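Local coordinates for uncharacterized protein YLR132C (Kluyveromyces marxianus, PDB 6PFQ) that binds UMP and is probably the U6 snRNA phosphodiesterase Usb1, a 2H-superfamily exoribonuclease that trims the RNA 3' end, at residues Q23-L28 / A196-R201; K31-V36 / N43-L48. All coordinates share one frame; numbering follows the deposited sequence.

Contact 1: Q23-L28 / A196-R201; sequences QQIMDL and ANLQFR
Ile25 reaches Asn197 with an extended arm: CG1 stands anti to the carbonyl carbon (chi1 -72°), and the onward trans torsion carries CD1 straight out from the helix. Asn197 meets it broadside, because chi2 of -82° turns its amide so that one flat face looks at the methyl. Ile25 CD1 sits almost directly above Asn197 CG, 3.3 Å away, which is tight for two carbons, and Ile25 CD1 also lies 3.4 Å from Asn197 CB, so the methyl lies over the amide face without competing for its polar edge. That edge is used within its own helix: Asn197 ND2 donates to Leu193 O, which helps to fix the amide's rotation and leaves a face for the apolar neighbour.

Leu198 makes the purely apolar part of the contact. Leu198 CD2 touches both helix side chains, 4.1 Å from Ile25 CG2 and 3.8 Å from Met26 SD. The bend at chi2 (-45°) brings the thioether sulfur to Leu198, and the bend at chi3 turns only the terminal CE; Met26 CG adds a looser approach to Leu198 CD1 at 4.1 Å. Methionine suits this buried place because its unbranched, apolar thioether chain can bend to lie along leucine's methyls.

Leu198 is the first residue to leave helical geometry after helix 191-197, and it centres an inverse gamma turn in which Gln199 N weakly bonds Asn197 O at 3.1 Å. Gln22, about a turn before Ile25 and Met26 on helix 20-39, donates through NE2 to the same Asn197 O. The whole is a helix-to-strand connection packed against a neighbouring helix: helix 191-197 ends, the turn redirects the chain, and strand 200-202 joins strand 94-99 in the six-stranded sheet of this 2H phosphodiesterase.

Contact 2: K31-V36 / N43-L48; sequences KGVNAV and NSFEPL
Asn34 grips the backbone of Phe45 at both its N-H and its carbonyl. With CG anti to the carbonyl carbon (chi1 -74°) and the amide turned by chi2 of -27°, the side chain leaves the helix with its oxygen and nitrogen both facing the 43-48 segment. Phe45 N donates to Asn34 OD1 over 2.9 Å in a nearly straight bond (170° at the hydrogen), although the donor stands tilted from the side-chain carbonyl plane. In return Asn34 ND2 donates to Phe45 O, 3.0 Å away, in the plane of that carbonyl and on a lone pair. Asparagine suits the place because its short amide offers acceptor and donor together, as a neighbouring strand would; the paired bonds hold the amide's rotation.

The oxygen has further company. Asn34 OD1 lies 3.6 Å from Phe45 CD2, at the edge of the ring near its plane, and Ser44 CB packs against the same oxygen at 3.5 Å. Beside this polar pair, Val33 CG1, anti to the backbone N, touches Phe45 CD2 at 3.9 Å, approaching the ring obliquely. Valine's short branched side chain suits this place, putting a methyl against the ring close to the helix.

Phe45 and Val33 both rest on Leu115 of strand 112-119, while Phe45 also touches Ala160 of strand 154-161; strand 46-47 pairs with that strand, so the segment runs into the sheet as an outer strand beside 154-161, with helix 20-39 packed against it through Asn34 and Val33.

How the contacts relate
From the N terminus, strand 9-16 leads into helix 20-39, which serves both contacts: 23-28 near its start and 31-36 further along. Soon after the helix ends, the chain turns back and 43-48 meets 31-36, so contact 2 closes a short loop. Contact 1 waits far longer, until helix 191-197 gives way to strand 200-202, and its loop encloses contact 2 entirely. The two centres are 16 Å apart and the contacts touch only through adjoining sequence. Each ties helix 20-39 to a different edge element of the same six-stranded sheet, strand 46-47 in contact 2 and the approach to strand 200-202 in contact 1.

Contact 1: Q23-L28 / A196-R201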
loop_
_atom_site.group_PDB
_atom_site.type_symbol
_atom_site.label_atom_id
_atom_site.label_comp_id
_atom_site.label_asym_id
_atom_site.label_seq_id
_atom_site.Cartn_x
_atom_site.Cartn_y
_atom_site.Cartn_z
ATOM N N GLN A 23 1.019 16.255 -4.778
ATOM C CA GLN A 23 0.809 15.741 -6.132
ATOM C C GLN A 23 1.948 16.137 -7.058
ATOM O O GLN A 23 2.413 15.315 -7.864
ATOM C CB GLN A 23 -0.528 16.248 -6.686
ATOM C CG GLN A 23 -1.736 15.745 -5.916
ATOM C CD GLN A 23 -3.009 16.545 -6.266
ATOM O OE1 GLN A 23 -3.051 17.255 -7.274
ATOM N NE2 GLN A 23 -4.030 16.451 -5.413
ATOM N N GLN A 24 2.412 17.397 -6.956
ATOM C CA GLN A 24 3.467 17.893 -7.842
ATOM C C GLN A 24 4.797 17.242 -7.535
ATOM O O GLN A 24 5.604 17.000 -8.448
ATOM C CB GLN A 24 3.615 19.413 -7.702
ATOM C CG GLN A 24 2.348 20.179 -7.936
ATOM C CD GLN A 24 2.535 21.667 -7.696
ATOM O OE1 GLN A 24 3.665 22.160 -7.624
ATOM N NE2 GLN A 24 1.431 22.384 -7.562
ATOM N N ILE A 25 5.070 17.010 -6.243
ATOM C CA ILE A 25 6.272 16.269 -5.872
ATOM C C ILE A 25 6.207 14.857 -6.447
ATOM O O ILE A 25 7.177 14.351 -7.020
ATOM C CB ILE A 25 6.438 16.293 -4.341
ATOM C CG1 ILE A 25 6.858 17.721 -3.946
ATOM C CG2 ILE A 25 7.483 15.272 -3.848
ATOM C CD1 ILE A 25 6.907 17.931 -2.502
ATOM N N MET A 26 5.057 14.214 -6.360
ATOM C CA MET A 26 5.032 12.844 -6.875
ATOM C C MET A 26 5.157 12.822 -8.402
ATOM O O MET A 26 5.812 11.928 -8.952
ATOM C CB MET A 26 3.759 12.120 -6.418
ATOM C CG MET A 26 3.760 11.767 -4.896
ATOM S SD MET A 26 5.366 11.042 -4.329
ATOM C CE MET A 26 5.504 9.664 -5.535
ATOM N N ASP A 27 4.616 13.829 -9.096
ATOM C CA ASP A 27 4.856 13.953 -10.535
ATOM C C ASP A 27 6.356 13.962 -10.836
ATOM O O ASP A 27 6.841 13.186 -11.667
ATOM C CB ASP A 27 4.203 15.233 -11.077
ATOM C CG ASP A 27 2.680 15.198 -11.032
ATOM O OD1 ASP A 27 2.077 14.110 -10.894
ATOM O OD2 ASP A 27 2.052 16.277 -11.128
ATOM N N LEU A 28 7.132 14.824 -10.163
ATOM C CA LEU A 28 8.542 14.899 -10.552
ATOM C C LEU A 28 9.317 13.670 -10.083
ATOM O O LEU A 28 10.220 13.205 -10.791
ATOM C CB LEU A 28 9.200 16.216 -10.065
ATOM C CG LEU A 28 9.856 16.454 -8.697
ATOM C CD1 LEU A 28 11.268 15.836 -8.546
ATOM C CD2 LEU A 28 9.884 17.958 -8.337
ATOM N N ALA A 196 10.178 14.032 2.979
ATOM C CA ALA A 196 9.896 15.230 3.765
ATOM C C ALA A 196 8.458 15.695 3.559
ATOM O O ALA A 196 7.868 16.317 4.446
ATOM C CB ALA A 196 10.891 16.349 3.404
ATOM N N ASN A 197 7.864 15.400 2.409
ATOM C CA ASN A 197 6.587 16.006 2.063
ATOM C C ASN A 197 5.393 15.059 2.064
ATOM O O ASN A 197 4.252 15.530 2.177
ATOM C CB ASN A 197 6.698 16.629 0.677
ATOM C CG ASN A 197 7.476 17.902 0.708
ATOM O OD1 ASN A 197 6.920 18.942 1.029
ATOM N ND2 ASN A 197 8.781 17.828 0.424
ATOM N N LEU A 198 5.619 13.759 1.881
ATOM C CA LEU A 198 4.529 12.782 1.787
ATOM C C LEU A 198 4.255 12.251 3.195
ATOM O O LEU A 198 4.606 11.124 3.580
ATOM C CB LEU A 198 4.881 11.673 0.779
ATOM C CG LEU A 198 4.473 11.974 -0.695
ATOM C CD1 LEU A 198 2.939 12.031 -0.840
ATOM C CD2 LEU A 198 5.115 13.262 -1.247
ATOM N N GLN A 199 3.684 13.140 4.006
ATOM C CA GLN A 199 3.295 12.816 5.367
ATOM C C GLN A 199 1.828 13.186 5.561
ATOM O O GLN A 199 1.323 14.122 4.930
ATOM C CB GLN A 199 4.166 13.538 6.405
ATOM C CG GLN A 199 5.654 13.389 6.095
ATOM C CD GLN A 199 6.541 13.818 7.238
ATOM O OE1 GLN A 199 6.070 14.030 8.356
ATOM N NE2 GLN A 199 7.847 13.936 6.966
ATOM N N PHE A 200 1.154 12.415 6.416
ATOM C CA PHE A 200 -0.290 12.477 6.580
ATOM C C PHE A 200 -0.651 12.197 8.039
ATOM O O PHE A 200 0.091 11.545 8.777
ATOM C CB PHE A 200 -1.006 11.460 5.667
ATOM C CG PHE A 200 -0.592 11.535 4.227
ATOM C CD1 PHE A 200 0.502 10.820 3.770
ATOM C CD2 PHE A 200 -1.307 12.307 3.327
ATOM C CE1 PHE A 200 0.899 10.891 2.444
ATOM C CE2 PHE A 200 -0.908 12.386 1.994
ATOM C CZ PHE A 200 0.194 11.678 1.559
ATOM N N ARG A 201 -1.830 12.662 8.446
ATOM C CA ARG A 201 -2.417 12.233 9.712
ATOM C C ARG A 201 -3.808 11.707 9.420
ATOM O O ARG A 201 -4.624 12.423 8.831
ATOM C CB ARG A 201 -2.492 13.372 10.728
ATOM C CG ARG A 201 -2.998 12.925 12.108
ATOM C CD ARG A 201 -2.687 13.950 13.219
ATOM N NE ARG A 201 -1.272 13.985 13.570
ATOM C CZ ARG A 201 -0.652 13.080 14.335
ATOM N NH1 ARG A 201 -1.308 12.034 14.844
ATOM N NH2 ARG A 201 0.638 13.217 14.579
#

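Contact 2: K31-V36 / N43-L48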
loop_
_atom_site.group_PDB
_atom_site.type_symbol
_atom_site.label_atom_id
_atom_site.label_comp_id
_atom_site.label_asym_id
_atom_site.label_seq_id
_atom_site.Cartn_x
_atom_site.Cartn_y
_atom_site.Cartn_z
ATOM N N LYS A 31 8.450 10.869 -12.579
ATOM C CA LYS A 31 9.050 11.122 -13.887
ATOM C C LYS A 31 10.524 10.760 -13.864
ATOM O O LYS A 31 11.043 10.142 -14.802
ATOM C CB LYS A 31 8.828 12.573 -14.322
ATOM C CG LYS A 31 9.350 12.815 -15.716
ATOM C CD LYS A 31 8.830 14.123 -16.329
ATOM C CE LYS A 31 9.089 15.297 -15.449
ATOM N NZ LYS A 31 8.709 16.575 -16.202
ATOM N N GLY A 32 11.184 11.057 -12.755
ATOM C CA GLY A 32 12.600 10.787 -12.658
ATOM C C GLY A 32 12.892 9.306 -12.596
ATOM O O GLY A 32 13.846 8.832 -13.208
ATOM N N VAL A 33 12.092 8.555 -11.826
ATOM C CA VAL A 33 12.224 7.096 -11.804
ATOM C C VAL A 33 12.018 6.525 -13.197
ATOM O O VAL A 33 12.776 5.665 -13.663
ATOM C CB VAL A 33 11.242 6.469 -10.793
ATOM C CG1 VAL A 33 11.333 4.917 -10.885
ATOM C CG2 VAL A 33 11.632 6.909 -9.389
ATOM N N ASN A 34 10.992 6.992 -13.889
ATOM C CA ASN A 34 10.700 6.415 -15.191
ATOM C C ASN A 34 11.745 6.801 -16.244
ATOM O O ASN A 34 12.022 6.006 -17.157
ATOM C CB ASN A 34 9.288 6.822 -15.628
ATOM C CG ASN A 34 8.224 6.065 -14.866
ATOM O OD1 ASN A 34 8.460 4.945 -14.412
ATOM N ND2 ASN A 34 7.061 6.661 -14.724
ATOM N N ALA A 35 12.423 7.937 -16.082
ATOM C CA ALA A 35 13.549 8.224 -16.975
ATOM C C ALA A 35 14.646 7.179 -16.818
ATOM O O ALA A 35 15.260 6.763 -17.806
ATOM C CB ALA A 35 14.115 9.636 -16.699
ATOM N N VAL A 36 14.899 6.736 -15.584
ATOM C CA VAL A 36 15.839 5.638 -15.363
ATOM C C VAL A 36 15.307 4.326 -15.962
ATOM O O VAL A 36 16.062 3.560 -16.569
ATOM C CB VAL A 36 16.152 5.501 -13.865
ATOM C CG1 VAL A 36 17.067 4.317 -13.640
ATOM C CG2 VAL A 36 16.786 6.800 -13.318
ATOM N N ASN A 43 10.161 -1.610 -18.023
ATOM C CA ASN A 43 8.800 -1.085 -17.937
ATOM C C ASN A 43 8.715 0.092 -16.964
ATOM O O ASN A 43 9.392 0.132 -15.925
ATOM C CB ASN A 43 7.838 -2.196 -17.492
ATOM C CG ASN A 43 7.407 -3.090 -18.646
ATOM O OD1 ASN A 43 7.770 -2.848 -19.784
ATOM N ND2 ASN A 43 6.624 -4.130 -18.346
ATOM N N SER A 44 7.896 1.069 -17.323
ATOM C CA SER A 44 7.643 2.247 -16.499
ATOM C C SER A 44 6.481 2.052 -15.513
ATOM O O SER A 44 5.578 1.240 -15.711
ATOM C CB SER A 44 7.360 3.462 -17.391
ATOM O OG SER A 44 8.598 3.956 -17.891
ATOM N N PHE A 45 6.506 2.867 -14.462
ATOM C CA PHE A 45 5.508 2.878 -13.406
ATOM C C PHE A 45 4.401 3.868 -13.724
ATOM O O PHE A 45 4.677 5.042 -14.029
ATOM C CB PHE A 45 6.178 3.248 -12.076
ATOM C CG PHE A 45 7.168 2.221 -11.614
ATOM C CD1 PHE A 45 6.731 1.069 -10.950
ATOM C CD2 PHE A 45 8.534 2.393 -11.870
ATOM C CE1 PHE A 45 7.658 0.110 -10.540
ATOM C CE2 PHE A 45 9.477 1.432 -11.462
ATOM C CZ PHE A 45 9.030 0.294 -10.793
ATOM N N GLU A 46 3.169 3.382 -13.731
ATOM C CA GLU A 46 2.013 4.282 -13.790
ATOM C C GLU A 46 1.843 4.968 -12.441
ATOM O O GLU A 46 1.782 4.283 -11.406
ATOM C CB GLU A 46 0.741 3.477 -14.142
ATOM C CG GLU A 46 -0.532 4.328 -14.190
ATOM C CD GLU A 46 -0.603 5.217 -15.391
ATOM O OE1 GLU A 46 0.259 5.119 -16.286
ATOM O OE2 GLU A 46 -1.544 6.022 -15.448
ATOM N N PRO A 47 1.772 6.293 -12.397
ATOM C CA PRO A 47 1.541 6.983 -11.113
ATOM C C PRO A 47 0.199 6.595 -10.522
ATOM O O PRO A 47 -0.814 6.585 -11.214
ATOM C CB PRO A 47 1.568 8.473 -11.505
ATOM C CG PRO A 47 2.507 8.472 -12.701
ATOM C CD PRO A 47 2.084 7.247 -13.485
ATOM N N LEU A 48 0.194 6.253 -9.229
ATOM C CA LEU A 48 -1.048 5.850 -8.555
ATOM C C LEU A 48 -1.838 7.021 -7.984
ATOM O O LEU A 48 -2.976 6.824 -7.519
ATOM C CB LEU A 48 -0.731 4.869 -7.406
ATOM C CG LEU A 48 -0.255 3.497 -7.883
ATOM C CD1 LEU A 48 0.308 2.685 -6.678
ATOM C CD2 LEU A 48 -1.462 2.790 -8.506
#